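Local coordinates for fatty acid amide hydrolase (Candida albicans, PDB 6KVR), which probably hydrolyses monocarboxylic acid amides to the carboxylate and ammonium, as a member of the amidase signature family, at residues A[308-313]-A[329-334]; A[318-321]-A[327-330]; A[461-466]-A[485-490]. All coordinates share one frame; numbering follows the deposited sequence.

Contact 1 (A[308-313]-A[329-334])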
loop_
_atom_site.group_PDB
_atom_site.type_symbol
_atom_site.label_atom_id
_atom_site.label_comp_id
_atom_site.label_asym_id
_atom_site.label_seq_id
_atom_site.Cartn_x
_atom_site.Cartn_y
_atom_site.Cartn_z
ATOM N N LEU A 308 -21.965 -10.032 2.048
ATOM C CA LEU A 308 -22.799 -8.872 2.346
ATOM C C LEU A 308 -21.990 -7.778 3.028
ATOM O O LEU A 308 -22.124 -6.591 2.706
ATOM C CB LEU A 308 -23.970 -9.290 3.242
ATOM C CG LEU A 308 -24.783 -8.135 3.844
ATOM C CD1 LEU A 308 -25.530 -7.389 2.752
ATOM C CD2 LEU A 308 -25.736 -8.564 4.951
ATOM N N TRP A 309 -21.158 -8.172 3.997
ATOM C CA TRP A 309 -20.431 -7.215 4.823
ATOM C C TRP A 309 -19.386 -6.465 3.997
ATOM O O TRP A 309 -19.340 -5.235 4.012
ATOM C CB TRP A 309 -19.797 -7.965 5.997
ATOM C CG TRP A 309 -19.281 -7.125 7.102
ATOM C CD1 TRP A 309 -19.926 -6.802 8.249
ATOM C CD2 TRP A 309 -17.988 -6.517 7.183
ATOM N NE1 TRP A 309 -19.128 -6.016 9.043
ATOM C CE2 TRP A 309 -17.929 -5.825 8.412
ATOM C CE3 TRP A 309 -16.884 -6.470 6.326
ATOM C CZ2 TRP A 309 -16.807 -5.105 8.817
ATOM C CZ3 TRP A 309 -15.761 -5.757 6.731
ATOM C CH2 TRP A 309 -15.731 -5.089 7.972
HETATM N N MSE A 310 -18.571 -7.184 3.236
HETATM C CA MSE A 310 -17.594 -6.550 2.370
HETATM C C MSE A 310 -18.259 -5.578 1.399
HETATM O O MSE A 310 -17.851 -4.414 1.294
HETATM C CB MSE A 310 -16.799 -7.610 1.596
HETATM C CG MSE A 310 -16.040 -8.586 2.493
HETATM SE SE MSE A 310 -14.587 -7.689 3.485
HETATM C CE MSE A 310 -13.276 -7.544 1.993
ATOM N N LYS A 311 -19.289 -6.061 0.695
ATOM C CA LYS A 311 -19.953 -5.246 -0.318
ATOM C C LYS A 311 -20.528 -3.977 0.289
ATOM O O LYS A 311 -20.338 -2.882 -0.254
ATOM C CB LYS A 311 -21.059 -6.043 -1.014
ATOM C CG LYS A 311 -21.776 -5.278 -2.141
ATOM C CD LYS A 311 -22.889 -6.140 -2.719
ATOM C CE LYS A 311 -24.056 -6.244 -1.742
ATOM N NZ LYS A 311 -24.576 -7.652 -1.588
ATOM N N ALA A 312 -21.229 -4.103 1.424
ATOM C CA ALA A 312 -21.815 -2.927 2.063
ATOM C C ALA A 312 -20.733 -1.985 2.588
ATOM O O ALA A 312 -20.791 -0.767 2.368
ATOM C CB ALA A 312 -22.752 -3.354 3.194
ATOM N N TYR A 313 -19.741 -2.538 3.296
ATOM C CA TYR A 313 -18.693 -1.719 3.896
ATOM C C TYR A 313 -18.005 -0.864 2.843
ATOM O O TYR A 313 -17.887 0.352 3.001
ATOM C CB TYR A 313 -17.671 -2.611 4.612
ATOM C CG TYR A 313 -16.574 -1.864 5.366
ATOM C CD1 TYR A 313 -15.462 -1.343 4.698
ATOM C CD2 TYR A 313 -16.650 -1.685 6.746
ATOM C CE1 TYR A 313 -14.464 -0.678 5.380
ATOM C CE2 TYR A 313 -15.664 -1.015 7.433
ATOM C CZ TYR A 313 -14.568 -0.512 6.745
ATOM O OH TYR A 313 -13.577 0.150 7.437
HETATM N N MSE A 329 -11.129 0.974 -4.225
HETATM C CA MSE A 329 -11.275 -0.037 -5.247
HETATM C C MSE A 329 -12.585 -0.773 -4.985
HETATM O O MSE A 329 -12.777 -1.397 -3.933
HETATM C CB MSE A 329 -10.034 -0.928 -5.293
HETATM C CG MSE A 329 -9.903 -2.108 -4.363
HETATM SE SE MSE A 329 -8.924 -3.501 -5.350
HETATM C CE MSE A 329 -7.334 -2.463 -5.910
ATOM N N PRO A 330 -13.512 -0.615 -5.925
ATOM C CA PRO A 330 -14.878 -1.116 -5.724
ATOM C C PRO A 330 -14.896 -2.608 -5.454
ATOM O O PRO A 330 -14.070 -3.362 -5.971
ATOM C CB PRO A 330 -15.571 -0.796 -7.055
ATOM C CG PRO A 330 -14.741 0.336 -7.656
ATOM C CD PRO A 330 -13.335 0.086 -7.208
ATOM N N TRP A 331 -15.858 -3.031 -4.633
ATOM C CA TRP A 331 -16.138 -4.450 -4.454
ATOM C C TRP A 331 -16.898 -4.925 -5.691
ATOM O O TRP A 331 -18.061 -4.558 -5.892
ATOM C CB TRP A 331 -16.935 -4.676 -3.171
ATOM C CG TRP A 331 -17.244 -6.116 -2.902
ATOM C CD1 TRP A 331 -18.413 -6.768 -3.179
ATOM C CD2 TRP A 331 -16.367 -7.093 -2.312
ATOM N NE1 TRP A 331 -18.318 -8.085 -2.794
ATOM C CE2 TRP A 331 -17.073 -8.311 -2.265
ATOM C CE3 TRP A 331 -15.051 -7.058 -1.832
ATOM C CZ2 TRP A 331 -16.512 -9.484 -1.748
ATOM C CZ3 TRP A 331 -14.490 -8.225 -1.322
ATOM C CH2 TRP A 331 -15.223 -9.421 -1.284
ATOM N N ARG A 332 -16.232 -5.720 -6.531
ATOM C CA ARG A 332 -16.786 -6.120 -7.817
ATOM C C ARG A 332 -17.872 -7.186 -7.664
ATOM O O ARG A 332 -17.884 -7.976 -6.717
ATOM C CB ARG A 332 -15.682 -6.643 -8.736
ATOM C CG ARG A 332 -14.823 -5.534 -9.354
ATOM C CD ARG A 332 -13.573 -6.100 -9.985
ATOM N NE ARG A 332 -12.738 -6.808 -9.021
ATOM C CZ ARG A 332 -12.617 -8.128 -8.968
ATOM N NH1 ARG A 332 -13.321 -8.916 -9.761
ATOM N NH2 ARG A 332 -11.765 -8.668 -8.097
ATOM N N ASP A 333 -18.778 -7.209 -8.634
ATOM C CA ASP A 333 -19.846 -8.194 -8.691
ATOM C C ASP A 333 -19.347 -9.394 -9.485
ATOM O O ASP A 333 -18.991 -9.263 -10.659
ATOM C CB ASP A 333 -21.091 -7.591 -9.329
ATOM C CG ASP A 333 -22.356 -8.024 -8.631
ATOM O OD1 ASP A 333 -22.567 -9.244 -8.449
ATOM O OD2 ASP A 333 -23.126 -7.126 -8.229
ATOM N N VAL A 334 -19.296 -10.551 -8.836
ATOM C CA VAL A 334 -18.662 -11.743 -9.382
ATOM C C VAL A 334 -19.632 -12.908 -9.241
ATOM O O VAL A 334 -20.275 -13.062 -8.197
ATOM C CB VAL A 334 -17.329 -12.036 -8.655
ATOM C CG1 VAL A 334 -16.935 -13.496 -8.793
ATOM C CG2 VAL A 334 -16.224 -11.112 -9.170
#

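Contact 2 (A[318-321]-A[327-330])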
loop_
_atom_site.group_PDB
_atom_site.type_symbol
_atom_site.label_atom_id
_atom_site.label_comp_id
_atom_site.label_asym_id
_atom_site.label_seq_id
_atom_site.Cartn_x
_atom_site.Cartn_y
_atom_site.Cartn_z
ATOM N N LYS A 318 -17.698 3.523 1.996
ATOM C CA LYS A 318 -16.686 4.362 1.370
ATOM C C LYS A 318 -15.567 4.761 2.349
ATOM O O LYS A 318 -15.400 5.942 2.646
ATOM C CB LYS A 318 -17.321 5.608 0.768
ATOM C CG LYS A 318 -18.349 5.361 -0.352
ATOM C CD LYS A 318 -19.167 6.642 -0.607
ATOM C CE LYS A 318 -20.255 6.450 -1.648
ATOM N NZ LYS A 318 -19.719 6.320 -3.034
ATOM N N PRO A 319 -14.808 3.788 2.871
ATOM C CA PRO A 319 -13.859 4.111 3.950
ATOM C C PRO A 319 -12.776 5.112 3.547
ATOM O O PRO A 319 -12.277 5.846 4.415
ATOM C CB PRO A 319 -13.246 2.748 4.290
ATOM C CG PRO A 319 -13.406 1.953 3.057
ATOM C CD PRO A 319 -14.694 2.385 2.448
ATOM N N TRP A 320 -12.385 5.151 2.265
ATOM C CA TRP A 320 -11.394 6.127 1.824
ATOM C C TRP A 320 -11.838 7.555 2.111
ATOM O O TRP A 320 -10.989 8.445 2.204
ATOM C CB TRP A 320 -11.086 5.967 0.323
ATOM C CG TRP A 320 -12.299 6.061 -0.527
ATOM C CD1 TRP A 320 -12.804 7.187 -1.113
ATOM C CD2 TRP A 320 -13.195 4.992 -0.868
ATOM N NE1 TRP A 320 -13.955 6.884 -1.804
ATOM C CE2 TRP A 320 -14.216 5.544 -1.672
ATOM C CE3 TRP A 320 -13.229 3.623 -0.577
ATOM C CZ2 TRP A 320 -15.259 4.773 -2.196
ATOM C CZ3 TRP A 320 -14.271 2.849 -1.102
ATOM C CH2 TRP A 320 -15.270 3.430 -1.896
ATOM N N GLU A 321 -13.142 7.791 2.289
ATOM C CA GLU A 321 -13.608 9.141 2.583
ATOM C C GLU A 321 -13.252 9.604 3.995
ATOM O O GLU A 321 -13.252 10.813 4.252
ATOM C CB GLU A 321 -15.115 9.223 2.344
ATOM C CG GLU A 321 -15.448 9.308 0.860
ATOM C CD GLU A 321 -16.913 9.613 0.572
ATOM O OE1 GLU A 321 -17.707 9.768 1.525
ATOM O OE2 GLU A 321 -17.263 9.694 -0.624
ATOM N N LEU A 327 -8.221 1.990 0.262
ATOM C CA LEU A 327 -8.215 2.094 -1.186
ATOM C C LEU A 327 -9.635 2.265 -1.723
ATOM O O LEU A 327 -10.559 1.576 -1.279
ATOM C CB LEU A 327 -7.586 0.853 -1.817
ATOM C CG LEU A 327 -6.116 0.516 -1.543
ATOM C CD1 LEU A 327 -5.723 -0.762 -2.293
ATOM C CD2 LEU A 327 -5.206 1.674 -1.926
ATOM N N PRO A 328 -9.841 3.171 -2.687
ATOM C CA PRO A 328 -11.140 3.241 -3.376
ATOM C C PRO A 328 -11.197 2.259 -4.543
ATOM O O PRO A 328 -11.264 2.642 -5.710
ATOM C CB PRO A 328 -11.201 4.704 -3.825
ATOM C CG PRO A 328 -9.791 5.086 -4.016
ATOM C CD PRO A 328 -8.976 4.315 -3.016
HETATM N N MSE A 329 -11.129 0.974 -4.225
HETATM C CA MSE A 329 -11.275 -0.037 -5.247
HETATM C C MSE A 329 -12.585 -0.773 -4.985
HETATM O O MSE A 329 -12.777 -1.397 -3.933
HETATM C CB MSE A 329 -10.034 -0.928 -5.293
HETATM C CG MSE A 329 -9.903 -2.108 -4.363
HETATM SE SE MSE A 329 -8.924 -3.501 -5.350
HETATM C CE MSE A 329 -7.334 -2.463 -5.910
ATOM N N PRO A 330 -13.512 -0.615 -5.925
ATOM C CA PRO A 330 -14.878 -1.116 -5.724
ATOM C C PRO A 330 -14.896 -2.608 -5.454
ATOM O O PRO A 330 -14.070 -3.362 -5.971
ATOM C CB PRO A 330 -15.571 -0.796 -7.055
ATOM C CG PRO A 330 -14.741 0.336 -7.656
ATOM C CD PRO A 330 -13.335 0.086 -7.208
#

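Contact 3 (A[461-466]-A[485-490])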
loop_
_atom_site.group_PDB
_atom_site.type_symbol
_atom_site.label_atom_id
_atom_site.label_comp_id
_atom_site.label_asym_id
_atom_site.label_seq_id
_atom_site.Cartn_x
_atom_site.Cartn_y
_atom_site.Cartn_z
ATOM N N ASP A 461 -6.112 -20.834 -9.617
ATOM C CA ASP A 461 -7.082 -19.900 -9.049
ATOM C C ASP A 461 -6.922 -19.724 -7.536
ATOM O O ASP A 461 -6.990 -18.594 -7.043
ATOM C CB ASP A 461 -8.514 -20.363 -9.343
ATOM C CG ASP A 461 -8.830 -20.413 -10.830
ATOM O OD1 ASP A 461 -8.926 -19.339 -11.452
ATOM O OD2 ASP A 461 -9.003 -21.527 -11.377
ATOM N N PHE A 462 -6.743 -20.810 -6.780
ATOM C CA PHE A 462 -6.716 -20.725 -5.317
ATOM C C PHE A 462 -5.754 -21.739 -4.729
ATOM O O PHE A 462 -5.409 -22.744 -5.355
ATOM C CB PHE A 462 -8.099 -20.944 -4.701
ATOM C CG PHE A 462 -9.155 -20.063 -5.289
ATOM C CD1 PHE A 462 -9.248 -18.726 -4.917
ATOM C CD2 PHE A 462 -10.037 -20.556 -6.237
ATOM C CE1 PHE A 462 -10.217 -17.897 -5.475
ATOM C CE2 PHE A 462 -11.007 -19.727 -6.803
ATOM C CZ PHE A 462 -11.095 -18.393 -6.417
ATOM N N ILE A 463 -5.323 -21.464 -3.500
ATOM C CA ILE A 463 -4.488 -22.379 -2.729
ATOM C C ILE A 463 -5.292 -22.831 -1.518
ATOM O O ILE A 463 -5.867 -22.004 -0.794
ATOM C CB ILE A 463 -3.153 -21.720 -2.339
ATOM C CG1 ILE A 463 -2.436 -21.233 -3.604
ATOM C CG2 ILE A 463 -2.237 -22.701 -1.602
ATOM C CD1 ILE A 463 -1.146 -20.505 -3.353
ATOM N N LEU A 464 -5.389 -24.142 -1.340
ATOM C CA LEU A 464 -6.115 -24.749 -0.233
ATOM C C LEU A 464 -5.088 -25.325 0.726
ATOM O O LEU A 464 -4.136 -25.987 0.292
ATOM C CB LEU A 464 -7.062 -25.841 -0.726
ATOM C CG LEU A 464 -7.876 -26.629 0.310
ATOM C CD1 LEU A 464 -8.806 -25.713 1.080
ATOM C CD2 LEU A 464 -8.684 -27.753 -0.356
ATOM N N SER A 465 -5.259 -25.062 2.019
ATOM C CA SER A 465 -4.216 -25.407 2.972
ATOM C C SER A 465 -4.832 -25.502 4.366
ATOM O O SER A 465 -5.927 -24.977 4.599
ATOM C CB SER A 465 -3.090 -24.361 2.947
ATOM O OG SER A 465 -3.553 -23.156 3.526
ATOM N N PRO A 466 -4.141 -26.148 5.315
ATOM C CA PRO A 466 -4.603 -26.138 6.707
ATOM C C PRO A 466 -4.578 -24.730 7.278
ATOM O O PRO A 466 -3.928 -23.829 6.747
ATOM C CB PRO A 466 -3.590 -27.043 7.432
ATOM C CG PRO A 466 -2.862 -27.806 6.323
ATOM C CD PRO A 466 -2.857 -26.859 5.172
ATOM N N SER A 485 0.425 -17.402 9.257
ATOM C CA SER A 485 1.296 -16.248 9.101
ATOM C C SER A 485 1.876 -16.155 7.696
ATOM O O SER A 485 2.261 -15.060 7.276
ATOM C CB SER A 485 2.417 -16.275 10.146
ATOM O OG SER A 485 3.318 -17.341 9.915
ATOM N N LEU A 486 1.928 -17.269 6.959
ATOM C CA LEU A 486 2.394 -17.227 5.572
ATOM C C LEU A 486 1.569 -16.251 4.738
ATOM O O LEU A 486 2.118 -15.463 3.959
ATOM C CB LEU A 486 2.332 -18.626 4.955
ATOM C CG LEU A 486 2.631 -18.715 3.459
ATOM C CD1 LEU A 486 4.082 -18.295 3.170
ATOM C CD2 LEU A 486 2.295 -20.115 2.867
ATOM N N TRP A 487 0.246 -16.298 4.875
ATOM C CA TRP A 487 -0.595 -15.408 4.086
ATOM C C TRP A 487 -0.601 -13.970 4.609
ATOM O O TRP A 487 -1.080 -13.072 3.899
ATOM C CB TRP A 487 -2.019 -15.989 4.005
ATOM C CG TRP A 487 -1.921 -17.440 3.623
ATOM C CD1 TRP A 487 -2.204 -18.511 4.409
ATOM C CD2 TRP A 487 -1.435 -17.978 2.371
ATOM N NE1 TRP A 487 -1.954 -19.678 3.725
ATOM C CE2 TRP A 487 -1.476 -19.379 2.475
ATOM C CE3 TRP A 487 -0.983 -17.406 1.175
ATOM C CZ2 TRP A 487 -1.078 -20.225 1.432
ATOM C CZ3 TRP A 487 -0.593 -18.253 0.129
ATOM C CH2 TRP A 487 -0.636 -19.644 0.272
ATOM N N ASN A 488 -0.052 -13.718 5.805
ATOM C CA ASN A 488 0.129 -12.331 6.224
ATOM C C ASN A 488 1.338 -11.700 5.548
ATOM O O ASN A 488 1.272 -10.546 5.111
ATOM C CB ASN A 488 0.282 -12.237 7.737
ATOM C CG ASN A 488 -0.979 -12.649 8.468
ATOM O OD1 ASN A 488 -1.051 -13.740 9.020
ATOM N ND2 ASN A 488 -1.989 -11.790 8.444
ATOM N N ILE A 489 2.450 -12.432 5.450
ATOM C CA ILE A 489 3.611 -11.821 4.814
ATOM C C ILE A 489 3.395 -11.731 3.304
ATOM O O ILE A 489 3.813 -10.758 2.680
ATOM C CB ILE A 489 4.923 -12.558 5.191
ATOM C CG1 ILE A 489 6.124 -11.782 4.660
ATOM C CG2 ILE A 489 4.960 -13.990 4.649
ATOM C CD1 ILE A 489 7.484 -12.407 5.014
ATOM N N LEU A 490 2.704 -12.703 2.698
ATOM C CA LEU A 490 2.360 -12.579 1.279
ATOM C C LEU A 490 1.225 -11.591 1.038
ATOM O O LEU A 490 1.103 -11.073 -0.079
ATOM C CB LEU A 490 1.970 -13.941 0.693
ATOM C CG LEU A 490 3.022 -15.063 0.738
ATOM C CD1 LEU A 490 2.450 -16.410 0.261
ATOM C CD2 LEU A 490 4.266 -14.697 -0.061
HETATM O O HOH W 1 -1.096 -22.285 4.977
#

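Contact 1 (A[308-313]-A[329-334])
A CH-pi and Met-aromatic contact between helix 303-317 and the extended chain that returns past it holds Met310, Lys311 and Trp331 together, in a buried region of the amidase fold away from its predicted catalytic residues. Met310 is a selenomethionine. Its CB stands over one face of the indole, 3.6 Å from the centroid of the six-membered ring of Trp331 and only 5° off the ring normal. Beyond CB the chain bends at chi2 (-67°) and chi3, which curls the terminal methyl back to the ring: Met310 CE comes within 3.6 Å of Trp331 CZ3. The selenium itself is farther out, Met310 SE lying 5.4 Å from the same centroid in an oblique position. One residue on, Lys311 CA lies over the same face, while Lys311 CB comes 3.5 Å from Trp331 CD1. With CG anti to the backbone N (chi1 -179°), the Trp331 indole is carried toward the helix, and its side chain crosses those of Met310 and Lys311 at about a right angle. The indole is held at its polar point too, since NE1 is hydrogen-bonded to Glu307 OE2, one turn before Lys311 on the same helix. Helix 552-565 meets Trp331 through Asp552, Glu553 and Leu556. Trp331 thus lies between helices 303-317 and 552-565, and Met310 continues the packing to Pro298 of strand 295-300.

Contact 2 (A[318-321]-A[327-330])
Trp320, in a short 3-10 turn at 319-321, faces Pro328, the centre of an inverse gamma turn, and the two backbones come closest at Trp320 and Leu327, whose CA atoms are 6.0 Å apart. The turn around Pro328 is accompanied by a weak hydrogen bond from Met329 N to Leu327 O. The indole of Trp320 takes Pro328 on one face: Pro328 CB sits 3.6 Å from the centroid of the five-membered ring of Trp320, 13° off its normal, a CH-pi contact centred over the ring. Pro328 CA lies over the benzo side of that face, 3.5 Å from Trp320 CE3. The carbonyl oxygen of Leu327 approaches obliquely, with Leu327 O 3.4 Å from Trp320 CE3. On the opposite face stands the CA of Lys318, so the indole lies between Lys318, the residue just before the 3-10 segment, and Pro328. A chi1 of 56° places CG between the backbone N and the carbonyl carbon, folding the indole back over Lys318. Tyr550 of the second subunit packs on Leu327 and Pro328, and Asn452 of that subunit is hydrogen-bonded to Trp320 O. This is a proline-tryptophan CH-pi contact built on an inverse gamma turn, which closes the loop between helix 303-317 and strand 343-346 beside the subunit interface.

Contact 3 (A[461-466]-A[485-490])
Trp487 spans the gap between helix 482-490 and strand 462-466, meeting Ile463 directly and Ser465 chiefly through a water. Along the helix, Ser485 comes first; its carbonyl receives a hydrogen bond from Ile489 N. Leu486 follows, and its CD2 rests 3.7 Å above one face of the Trp487 ring plane, toward the rim, which probably helps to set how the indole lies. Trp487 itself carries the contact. Its CG lies beside the backbone N and anti to the carbonyl carbon (chi1 -48°), which sends the ring across to the strand. There the far corner of the benzo ring meets both branches of Ile463: Trp487 CH2 is 3.8 Å from CD1 and 3.9 Å from CG2 of Ile463. The methyl CD1 comes in obliquely to the ring. At the other end of the indole, a water accepts the N-H of Trp487 NE1 at 3.0 Å and is also hydrogen-bonded to Ser465 OG at 3.0 Å. The direct separation of Trp487 NE1 and Ser465 OG is 3.8 Å, so the water is what ties the two polar groups, and it gives a buried N-H its partner. Next, Asn488 turns elsewhere, its ND2 hydrogen-bonded to Asp253 OD1, and Ile489 and Leu490 pack on helix 434-457. This is helix-on-sheet packing in the mixed sheet of the amidase fold, a tryptophan from the helix reaching the strand and a water completing its polar end. The Trp487 side chain lies about 8 Å, nearest atoms, from Gly256, predicted to belong to the substrate-binding site. Strand 462-466 runs between strands 540-546 and 343-346; Trp487 also packs on Gln544 and Ser546 of strand 540-546, while Ile463 reaches Met455 of helix 434-457.

Each of the three contacts turns on one tryptophan, yet the indole is used differently as the setting changes. Contacts 1 and 2 are neighbours, with centres about 11 Å apart; they share Met329 and Pro330, and touch where Tyr313 CE1 meets Pro319 CG at 3.7 Å. Contact 1 lays the chain after helix 303-317 back on that helix, in a buried place; contact 2 closes the loop on itself, in a partly buried one near the second subunit. Contact 3, about 21 Å from contact 1 between centres, is fully buried and joins other elements, a sheet strand and a helix. Aliphatic carbons over a ring face dominate the first two; the third adds a bridging water.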